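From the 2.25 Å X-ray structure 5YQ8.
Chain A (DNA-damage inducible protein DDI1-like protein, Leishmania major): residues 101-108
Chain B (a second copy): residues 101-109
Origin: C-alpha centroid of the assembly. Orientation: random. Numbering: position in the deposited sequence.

Chain A, residues 101-108: QMMIDLKH
Chain B 101-109: QMMIDLKHN

Four backbone hydrogen bonds join the two copies as a short antiparallel ladder centred on Ile A104 and Ile B104. These residues bond reciprocally, Ile A104 N to Ile B104 O at 3.0 Å and Ile B104 N to Ile A104 O at 2.9 Å. Longer bonds flank them, Leu B106 N to Met A102 O (3.3 Å) and Leu A106 N to Met B102 O (3.2 Å). A water donates to Met A102 O (2.8 Å) and Ile B104 O (2.6 Å).

Strands 103-105 run at 175°, with extended backbones (phi/psi -133/127 at Met A103, -82/103 at Ile B104); Gln A101 (53/44) and Gln B101 (42/58) have positive phi. Met A103 pairs with Asp B105 (CA-CA 4.8 Å) and Asp A105 with Met B103 (CA-CA 4.6 Å), placing these four side chains on one face. The isoleucines, both chi1 m and chi2 t, occupy the other, buried, with Ile A104 CD1 touching Ile B104 CD1 at 3.8 Å.

The methionines differ: Met A103 is mtt, Met B103 ttt, bringing Met B103 CE to 3.5 Å from Met A103 CB. Met A103 CE reaches Lys B107 CD (3.2 Å), against the lysine's aliphatic portion. Each aspartate, chi1 t, braces its own turn: Asp A105 OD1 accepts Lys A107 N (3.1 Å), and Asp B105 OD1 accepts His B108 N (3.2 Å). Together the stretches bury 771 Å².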

# COMPACT_ATOMS: atom_id res chain seq x y z
N GLN A 101 -10.75 -9.37 5.31
CA GLN A 101 -9.85 -9.73 6.40
C GLN A 101 -8.62 -10.43 5.86
O GLN A 101 -8.18 -11.44 6.40
CB GLN A 101 -10.61 -10.62 7.37
CG GLN A 101 -11.85 -9.97 7.97
CD GLN A 101 -12.53 -10.89 8.93
OE1 GLN A 101 -12.12 -12.06 9.08
NE2 GLN A 101 -13.61 -10.42 9.56
N MET A 102 -8.06 -9.88 4.79
CA MET A 102 -6.92 -10.44 4.11
C MET A 102 -5.65 -10.24 4.93
O MET A 102 -5.60 -9.48 5.88
CB MET A 102 -6.76 -9.85 2.68
CG MET A 102 -7.92 -10.20 1.78
SD MET A 102 -7.70 -9.47 0.14
CE MET A 102 -9.36 -9.51 -0.56
N MET A 103 -4.62 -10.97 4.52
CA MET A 103 -3.34 -10.94 5.14
C MET A 103 -2.32 -10.80 4.02
O MET A 103 -2.28 -11.60 3.08
CB MET A 103 -3.12 -12.20 5.98
CG MET A 103 -4.11 -12.41 7.17
SD MET A 103 -4.27 -14.10 7.86
CE MET A 103 -5.77 -14.01 8.84
N ILE A 104 -1.45 -9.79 4.17
CA ILE A 104 -0.41 -9.49 3.19
C ILE A 104 0.86 -9.97 3.83
O ILE A 104 1.51 -9.24 4.64
CB ILE A 104 -0.34 -8.01 2.85
CG1 ILE A 104 -1.70 -7.50 2.35
CG2 ILE A 104 0.69 -7.70 1.77
CD1 ILE A 104 -1.84 -5.98 2.49
N ASP A 105 1.19 -11.22 3.52
CA ASP A 105 2.28 -11.94 4.15
C ASP A 105 3.54 -11.83 3.30
O ASP A 105 3.68 -12.53 2.33
CB ASP A 105 1.88 -13.39 4.39
CG ASP A 105 2.83 -14.13 5.29
OD1 ASP A 105 3.93 -13.60 5.59
OD2 ASP A 105 2.50 -15.26 5.71
N LEU A 106 4.45 -10.94 3.69
CA LEU A 106 5.72 -10.72 3.00
C LEU A 106 6.86 -11.50 3.59
O LEU A 106 8.04 -11.20 3.32
CB LEU A 106 6.12 -9.25 3.01
CG LEU A 106 5.10 -8.36 2.36
CD1 LEU A 106 5.16 -6.96 3.00
CD2 LEU A 106 5.30 -8.35 0.87
N LYS A 107 6.54 -12.48 4.41
CA LYS A 107 7.53 -13.45 4.81
C LYS A 107 7.51 -14.61 3.80
O LYS A 107 8.54 -15.00 3.32
CB LYS A 107 7.23 -13.88 6.23
CG LYS A 107 8.14 -14.95 6.77
CD LYS A 107 7.77 -15.26 8.21
CE LYS A 107 8.45 -16.54 8.74
NZ LYS A 107 8.72 -16.43 10.23
N HIS A 108 6.35 -15.18 3.53
CA HIS A 108 6.23 -16.26 2.56
C HIS A 108 5.67 -15.76 1.22
O HIS A 108 5.33 -16.58 0.38
CB HIS A 108 5.36 -17.40 3.06
CG HIS A 108 5.50 -17.70 4.53
ND1 HIS A 108 4.65 -17.16 5.50
CD2 HIS A 108 6.31 -18.58 5.18
CE1 HIS A 108 4.99 -17.65 6.68
NE2 HIS A 108 5.97 -18.53 6.51
N GLN B 101 10.50 -9.02 6.55
CA GLN B 101 9.46 -10.02 6.36
C GLN B 101 8.21 -9.75 7.24
O GLN B 101 7.80 -10.58 8.07
CB GLN B 101 10.06 -11.39 6.65
CG GLN B 101 11.22 -11.72 5.71
CD GLN B 101 11.83 -13.05 5.99
OE1 GLN B 101 11.91 -13.49 7.15
NE2 GLN B 101 12.25 -13.72 4.94
N MET B 102 7.63 -8.56 7.06
CA MET B 102 6.50 -8.15 7.89
C MET B 102 5.20 -8.63 7.33
O MET B 102 5.15 -8.95 6.16
CB MET B 102 6.41 -6.66 8.01
CG MET B 102 7.62 -6.03 8.57
SD MET B 102 7.20 -4.44 9.06
CE MET B 102 8.86 -3.84 9.48
N MET B 103 4.20 -8.75 8.19
CA MET B 103 2.89 -9.24 7.77
C MET B 103 1.80 -8.23 8.14
O MET B 103 1.55 -7.97 9.28
CB MET B 103 2.64 -10.61 8.40
CG MET B 103 1.31 -11.24 8.12
SD MET B 103 1.05 -12.87 8.92
CE MET B 103 -0.65 -13.09 8.31
N ILE B 104 1.15 -7.70 7.10
CA ILE B 104 0.08 -6.77 7.30
C ILE B 104 -1.11 -7.63 7.57
O ILE B 104 -1.66 -8.23 6.67
CB ILE B 104 -0.14 -5.84 6.11
CG1 ILE B 104 1.10 -4.99 5.77
CG2 ILE B 104 -1.27 -4.90 6.41
CD1 ILE B 104 1.18 -4.50 4.33
N ASP B 105 -1.50 -7.74 8.83
CA ASP B 105 -2.67 -8.54 9.22
C ASP B 105 -3.86 -7.63 9.40
O ASP B 105 -3.82 -6.71 10.17
CB ASP B 105 -2.41 -9.30 10.51
CG ASP B 105 -3.21 -10.52 10.61
OD1 ASP B 105 -4.40 -10.54 10.11
OD2 ASP B 105 -2.60 -11.47 11.16
N LEU B 106 -4.92 -7.88 8.66
CA LEU B 106 -6.20 -7.19 8.84
C LEU B 106 -7.36 -8.08 9.32
O LEU B 106 -8.45 -7.53 9.62
CB LEU B 106 -6.64 -6.54 7.55
CG LEU B 106 -5.55 -5.73 6.85
CD1 LEU B 106 -6.04 -5.50 5.46
CD2 LEU B 106 -5.23 -4.39 7.48
N LYS B 107 -7.17 -9.39 9.42
CA LYS B 107 -8.19 -10.19 10.16
C LYS B 107 -8.04 -10.01 11.65
O LYS B 107 -9.05 -9.81 12.35
CB LYS B 107 -8.08 -11.66 9.81
CG LYS B 107 -9.10 -12.60 10.46
CD LYS B 107 -8.70 -14.02 10.04
CE LYS B 107 -9.70 -15.10 10.23
NZ LYS B 107 -9.00 -16.40 10.52
N HIS B 108 -6.79 -10.07 12.13
CA HIS B 108 -6.42 -9.76 13.51
C HIS B 108 -6.04 -8.31 13.70
O HIS B 108 -5.85 -7.89 14.83
CB HIS B 108 -5.29 -10.65 14.01
CG HIS B 108 -5.59 -12.12 13.85
ND1 HIS B 108 -5.34 -12.78 12.67
CD2 HIS B 108 -6.20 -13.02 14.67
CE1 HIS B 108 -5.75 -14.04 12.78
NE2 HIS B 108 -6.30 -14.20 13.98
N ASN B 109 -5.86 -7.54 12.63
CA ASN B 109 -5.66 -6.09 12.70
C ASN B 109 -4.38 -5.75 13.51
O ASN B 109 -4.41 -5.25 14.65
CB ASN B 109 -6.93 -5.40 13.20
CG ASN B 109 -6.84 -3.90 13.08
OD1 ASN B 109 -6.41 -3.24 14.01
ND2 ASN B 109 -7.24 -3.34 11.92
O HOH W 1 -3.67 -7.63 5.12